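Local coordinates for protein dihydroneopterin triphosphate diphosphatase (Escherichia coli O157:H7, PDB 5U7F) that probably hydrolyses dihydroneopterin triphosphate to dihydroneopterin monophosphate and pyrophosphate in folate biosynthesis, and can also cleave nucleoside triphosphates, with a preference for dATP, at residues Lys22-Pro33 and Glu117-Ala126. Residues are numbered along the deposited sequence; the frame is centred on the assembly and turned at random.
Sequences KRVLMLQRRDDP and EHLAYKWLDA. With CO (cobalt (II) ion), chain E; CO (cobalt (II) ion), chain F.
CG of His-118 stands anti to its carbonyl carbon (chi1 -66°) with the ring turned across that bond (chi2 82°), which lays one face of the imidazole against CB of Leu-27, a CH-pi contact of 3.6 Å from that carbon to the ring centroid. At the other end of the strand pair, CG of Trp-123 is likewise anti to the carbonyl carbon (chi1 -69°), bringing the six-membered ring over CB of Leu-25, which sits 3.8 Å from its centroid, while the backbone O of Arg-23 meets the indole edge. Leu-25 CD1 continues to CD2 of Tyr-121, and Leu-27 CD2 packs on the tyrosine CB; Leu-25, Leu-27, Tyr-121 and Trp-123 share one face. Val-24, Met-26 and Leu-124 lie on the opposite face, where Ala-129 of helix 126-132 packs on all three.

Strand 118-125 is an edge strand of the mixed sheet of the Nudix fold, antiparallel to 23-29. Paired backbone bonds join Val-24 with Leu-124 and Met-26 with Lys-122, the bond from Val-24 N to Leu-124 O measuring 2.6 Å. The ladder ends with Gln-28 N on Ala-120 O and Leu-119 N on Gln-28 O, where the edge strand turns a corner. There the extended Gln-28 side chain places OE1 3.4 Å from Ala-120 CB, and its NE2 bonds Pro-33 O.

Just before the corner, Glu-117 bridges two cobalt ions, OE1 and OE2 each 2.1 Å from its own metal; Thr-40 O and the carboxylates of Glu-56 and Glu-60 also bind in this cluster. Arg-29, a probable substrate ligand, runs alongside this carboxylate, its NE and NH2 gripping Asp-31 side-on, whereas Gln-37 OE1 is hydrogen-bonded to both Arg-29 NH1 and His-118 NE2.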
loop_
_atom_site.group_PDB
_atom_site.type_symbol
_atom_site.label_atom_id
_atom_site.label_comp_id
_atom_site.label_asym_id
_atom_site.label_seq_id
_atom_site.Cartn_x
_atom_site.Cartn_y
_atom_site.Cartn_z
ATOM N N LYS A 22 14.980 -5.851 -6.435
ATOM C CA LYS A 22 14.582 -4.638 -5.714
ATOM C C LYS A 22 13.556 -3.838 -6.504
ATOM O O LYS A 22 13.407 -2.643 -6.296
ATOM C CB LYS A 22 15.792 -3.769 -5.401
ATOM C CG LYS A 22 16.835 -4.494 -4.576
ATOM C CD LYS A 22 16.247 -4.912 -3.225
ATOM C CE LYS A 22 17.328 -5.120 -2.181
ATOM N NZ LYS A 22 18.308 -6.167 -2.603
ATOM N N ARG A 23 12.847 -4.483 -7.419
ATOM C CA ARG A 23 11.785 -3.766 -8.102
ATOM C C ARG A 23 10.574 -3.707 -7.170
ATOM O O ARG A 23 10.382 -4.595 -6.345
ATOM C CB ARG A 23 11.432 -4.432 -9.427
ATOM C CG ARG A 23 12.369 -4.036 -10.570
ATOM C CD ARG A 23 11.652 -4.149 -11.948
ATOM N NE ARG A 23 12.585 -4.115 -13.055
ATOM C CZ ARG A 23 13.302 -5.166 -13.453
ATOM N NH1 ARG A 23 13.183 -6.338 -12.840
ATOM N NH2 ARG A 23 14.147 -5.044 -14.469
ATOM N N VAL A 24 9.752 -2.673 -7.358
ATOM C CA VAL A 24 8.581 -2.360 -6.526
ATOM C C VAL A 24 7.291 -2.520 -7.321
ATOM O O VAL A 24 7.187 -2.036 -8.436
ATOM C CB VAL A 24 8.687 -0.933 -5.997
ATOM C CG1 VAL A 24 7.483 -0.548 -5.215
ATOM C CG2 VAL A 24 9.919 -0.831 -5.110
ATOM N N LEU A 25 6.365 -3.268 -6.738
ATOM C CA LEU A 25 5.086 -3.557 -7.329
ATOM C C LEU A 25 4.155 -2.371 -7.174
ATOM O O LEU A 25 3.872 -1.958 -6.056
ATOM C CB LEU A 25 4.492 -4.798 -6.667
ATOM C CG LEU A 25 3.050 -5.106 -7.066
ATOM C CD1 LEU A 25 2.949 -5.455 -8.548
ATOM C CD2 LEU A 25 2.439 -6.169 -6.205
ATOM N N MET A 26 3.697 -1.828 -8.293
ATOM C CA MET A 26 2.808 -0.670 -8.262
ATOM C C MET A 26 1.510 -0.998 -8.963
ATOM O O MET A 26 1.497 -1.673 -10.017
ATOM C CB MET A 26 3.502 0.512 -8.896
ATOM C CG MET A 26 4.762 0.915 -8.168
ATOM S SD MET A 26 4.469 1.475 -6.457
ATOM C CE MET A 26 3.526 2.935 -6.819
ATOM N N LEU A 27 0.420 -0.500 -8.380
ATOM C CA LEU A 27 -0.919 -0.899 -8.753
ATOM C C LEU A 27 -1.714 0.344 -9.132
ATOM O O LEU A 27 -1.658 1.341 -8.448
ATOM C CB LEU A 27 -1.590 -1.643 -7.602
ATOM C CG LEU A 27 -0.853 -2.832 -6.993
ATOM C CD1 LEU A 27 -1.443 -3.224 -5.670
ATOM C CD2 LEU A 27 -0.953 -3.980 -7.940
ATOM N N GLN A 28 -2.439 0.249 -10.235
ATOM C CA GLN A 28 -3.211 1.362 -10.815
ATOM C C GLN A 28 -4.604 1.461 -10.202
ATOM O O GLN A 28 -5.389 0.536 -10.318
ATOM C CB GLN A 28 -3.327 1.166 -12.321
ATOM C CG GLN A 28 -3.984 2.349 -13.004
ATOM C CD GLN A 28 -4.057 2.151 -14.502
ATOM O OE1 GLN A 28 -4.161 1.026 -14.982
ATOM N NE2 GLN A 28 -4.023 3.248 -15.241
ATOM N N ARG A 29 -4.938 2.568 -9.537
ATOM C CA ARG A 29 -6.241 2.632 -8.873
ATOM C C ARG A 29 -7.422 2.713 -9.841
ATOM O O ARG A 29 -7.285 3.186 -10.975
ATOM C CB ARG A 29 -6.324 3.825 -7.921
ATOM C CG ARG A 29 -5.470 3.661 -6.701
ATOM C CD ARG A 29 -5.801 4.757 -5.676
ATOM N NE ARG A 29 -7.176 4.641 -5.191
ATOM C CZ ARG A 29 -7.579 3.744 -4.291
ATOM N NH1 ARG A 29 -6.712 2.876 -3.772
ATOM N NH2 ARG A 29 -8.851 3.703 -3.903
ATOM N N ARG A 30 -8.568 2.211 -9.382
ATOM C CA ARG A 30 -9.790 2.226 -10.196
ATOM C C ARG A 30 -10.551 3.549 -10.098
ATOM O O ARG A 30 -11.167 3.984 -11.074
ATOM C CB ARG A 30 -10.712 1.090 -9.779
ATOM C CG ARG A 30 -10.306 -0.324 -10.265
ATOM C CD ARG A 30 -11.503 -1.281 -10.169
ATOM N NE ARG A 30 -12.636 -0.549 -10.717
ATOM C CZ ARG A 30 -13.036 -0.582 -11.983
ATOM N NH1 ARG A 30 -12.455 -1.401 -12.861
ATOM N NH2 ARG A 30 -14.044 0.202 -12.361
ATOM N N ASP A 31 -10.513 4.182 -8.925
ATOM C CA ASP A 31 -11.261 5.434 -8.701
ATOM C C ASP A 31 -10.518 6.653 -9.251
ATOM O O ASP A 31 -11.118 7.668 -9.593
ATOM C CB ASP A 31 -11.553 5.640 -7.211
ATOM C CG ASP A 31 -10.311 5.499 -6.327
ATOM O OD1 ASP A 31 -9.197 5.309 -6.871
ATOM O OD2 ASP A 31 -10.461 5.578 -5.077
ATOM N N ASP A 32 -9.197 6.537 -9.289
ATOM C CA ASP A 32 -8.296 7.538 -9.840
ATOM C C ASP A 32 -7.258 6.789 -10.695
ATOM O O ASP A 32 -6.198 6.404 -10.207
ATOM C CB ASP A 32 -7.620 8.342 -8.720
ATOM C CG ASP A 32 -6.752 9.486 -9.247
ATOM O OD1 ASP A 32 -6.520 9.551 -10.482
ATOM O OD2 ASP A 32 -6.298 10.316 -8.419
ATOM N N PRO A 33 -7.561 6.571 -11.975
ATOM C CA PRO A 33 -6.665 5.785 -12.850
ATOM C C PRO A 33 -5.251 6.366 -13.050
ATOM O O PRO A 33 -4.371 5.668 -13.572
ATOM C CB PRO A 33 -7.436 5.747 -14.177
ATOM C CG PRO A 33 -8.880 5.906 -13.761
ATOM C CD PRO A 33 -8.827 6.911 -12.653
ATOM N N GLU A 117 -8.719 -4.924 -6.626
ATOM C CA GLU A 117 -9.110 -3.541 -6.370
ATOM C C GLU A 117 -8.599 -2.563 -7.443
ATOM O O GLU A 117 -8.980 -1.388 -7.455
ATOM C CB GLU A 117 -8.586 -3.142 -4.962
ATOM C CG GLU A 117 -9.016 -1.775 -4.430
ATOM C CD GLU A 117 -8.537 -1.524 -2.983
ATOM O OE1 GLU A 117 -7.664 -0.632 -2.773
ATOM O OE2 GLU A 117 -9.041 -2.217 -2.055
ATOM N N HIS A 118 -7.751 -3.045 -8.353
ATOM C CA HIS A 118 -7.015 -2.162 -9.255
ATOM C C HIS A 118 -7.260 -2.477 -10.740
ATOM O O HIS A 118 -7.949 -3.424 -11.046
ATOM C CB HIS A 118 -5.535 -2.262 -8.937
ATOM C CG HIS A 118 -5.179 -1.730 -7.580
ATOM N ND1 HIS A 118 -5.330 -2.475 -6.431
ATOM C CD2 HIS A 118 -4.741 -0.513 -7.184
ATOM C CE1 HIS A 118 -4.966 -1.756 -5.386
ATOM N NE2 HIS A 118 -4.589 -0.562 -5.813
ATOM N N LEU A 119 -6.664 -1.695 -11.629
ATOM C CA LEU A 119 -6.870 -1.845 -13.074
ATOM C C LEU A 119 -5.725 -2.610 -13.764
ATOM O O LEU A 119 -5.907 -3.220 -14.835
ATOM C CB LEU A 119 -7.020 -0.472 -13.709
ATOM C CG LEU A 119 -8.248 0.363 -13.338
ATOM C CD1 LEU A 119 -8.117 1.779 -13.836
ATOM C CD2 LEU A 119 -9.514 -0.256 -13.906
ATOM N N ALA A 120 -4.548 -2.586 -13.137
ATOM C CA ALA A 120 -3.282 -3.026 -13.752
ATOM C C ALA A 120 -2.205 -3.051 -12.683
ATOM O O ALA A 120 -2.390 -2.418 -11.637
ATOM C CB ALA A 120 -2.848 -2.103 -14.829
ATOM N N TYR A 121 -1.096 -3.743 -12.957
ATOM C CA TYR A 121 0.078 -3.721 -12.075
ATOM C C TYR A 121 1.360 -3.612 -12.913
ATOM O O TYR A 121 1.407 -4.005 -14.101
ATOM C CB TYR A 121 0.114 -4.959 -11.172
ATOM C CG TYR A 121 0.525 -6.235 -11.867
ATOM C CD1 TYR A 121 -0.418 -7.063 -12.469
ATOM C CD2 TYR A 121 1.852 -6.625 -11.901
ATOM C CE1 TYR A 121 -0.045 -8.246 -13.102
ATOM C CE2 TYR A 121 2.243 -7.810 -12.532
ATOM C CZ TYR A 121 1.287 -8.614 -13.130
ATOM O OH TYR A 121 1.683 -9.783 -13.760
ATOM N N LYS A 122 2.390 -3.030 -12.312
ATOM C CA LYS A 122 3.715 -2.937 -12.931
ATOM C C LYS A 122 4.821 -3.136 -11.884
ATOM O O LYS A 122 4.696 -2.660 -10.746
ATOM C CB LYS A 122 3.900 -1.581 -13.611
ATOM C CG LYS A 122 3.262 -1.470 -14.973
ATOM C CD LYS A 122 3.971 -2.373 -15.989
ATOM C CE LYS A 122 3.356 -2.259 -17.384
ATOM N NZ LYS A 122 3.795 -3.379 -18.256
ATOM N N TRP A 123 5.895 -3.835 -12.259
ATOM C CA TRP A 123 7.112 -3.882 -11.444
ATOM C C TRP A 123 8.051 -2.804 -11.946
ATOM O O TRP A 123 8.373 -2.747 -13.127
ATOM C CB TRP A 123 7.809 -5.263 -11.527
ATOM C CG TRP A 123 7.051 -6.367 -10.855
ATOM C CD1 TRP A 123 6.161 -7.234 -11.436
ATOM C CD2 TRP A 123 7.084 -6.691 -9.484
ATOM N NE1 TRP A 123 5.648 -8.085 -10.497
ATOM C CE2 TRP A 123 6.192 -7.770 -9.281
ATOM C CE3 TRP A 123 7.796 -6.191 -8.396
ATOM C CZ2 TRP A 123 6.011 -8.355 -8.035
ATOM C CZ3 TRP A 123 7.616 -6.756 -7.196
ATOM C CH2 TRP A 123 6.731 -7.829 -7.002
ATOM N N LEU A 124 8.492 -1.942 -11.046
ATOM C CA LEU A 124 9.334 -0.810 -11.383
ATOM C C LEU A 124 10.536 -0.738 -10.470
ATOM O O LEU A 124 10.430 -1.106 -9.302
ATOM C CB LEU A 124 8.552 0.496 -11.242
ATOM C CG LEU A 124 7.303 0.607 -12.101
ATOM C CD1 LEU A 124 6.381 1.728 -11.592
ATOM C CD2 LEU A 124 7.735 0.864 -13.518
ATOM N N ASP A 125 11.650 -0.202 -10.959
ATOM C CA ASP A 125 12.758 0.070 -10.057
ATOM C C ASP A 125 12.288 1.122 -9.062
ATOM O O ASP A 125 11.393 1.944 -9.357
ATOM C CB ASP A 125 14.028 0.527 -10.781
ATOM C CG ASP A 125 13.848 1.816 -11.561
ATOM O OD1 ASP A 125 13.948 2.925 -10.968
ATOM O OD2 ASP A 125 13.651 1.715 -12.789
ATOM N N ALA A 126 12.872 1.072 -7.877
ATOM C CA ALA A 126 12.326 1.806 -6.733
ATOM C C ALA A 126 12.258 3.317 -6.962
ATOM O O ALA A 126 11.240 3.935 -6.635
ATOM C CB ALA A 126 13.125 1.476 -5.471
HETATM CO CO CO E . -8.389 -2.831 -0.107
HETATM CO CO CO F . -6.465 -0.466 -0.994
HETATM O O HOH W 1 14.901 -0.815 -7.223
HETATM O O HOH W 2 -6.795 1.652 -0.579
HETATM O O HOH W 3 -8.365 1.137 -6.883
HETATM O O HOH W 4 -10.049 -2.903 0.853
HETATM O O HOH W 5 -8.997 -4.817 -0.636
HETATM O O HOH W 6 -4.614 -0.269 -2.147
#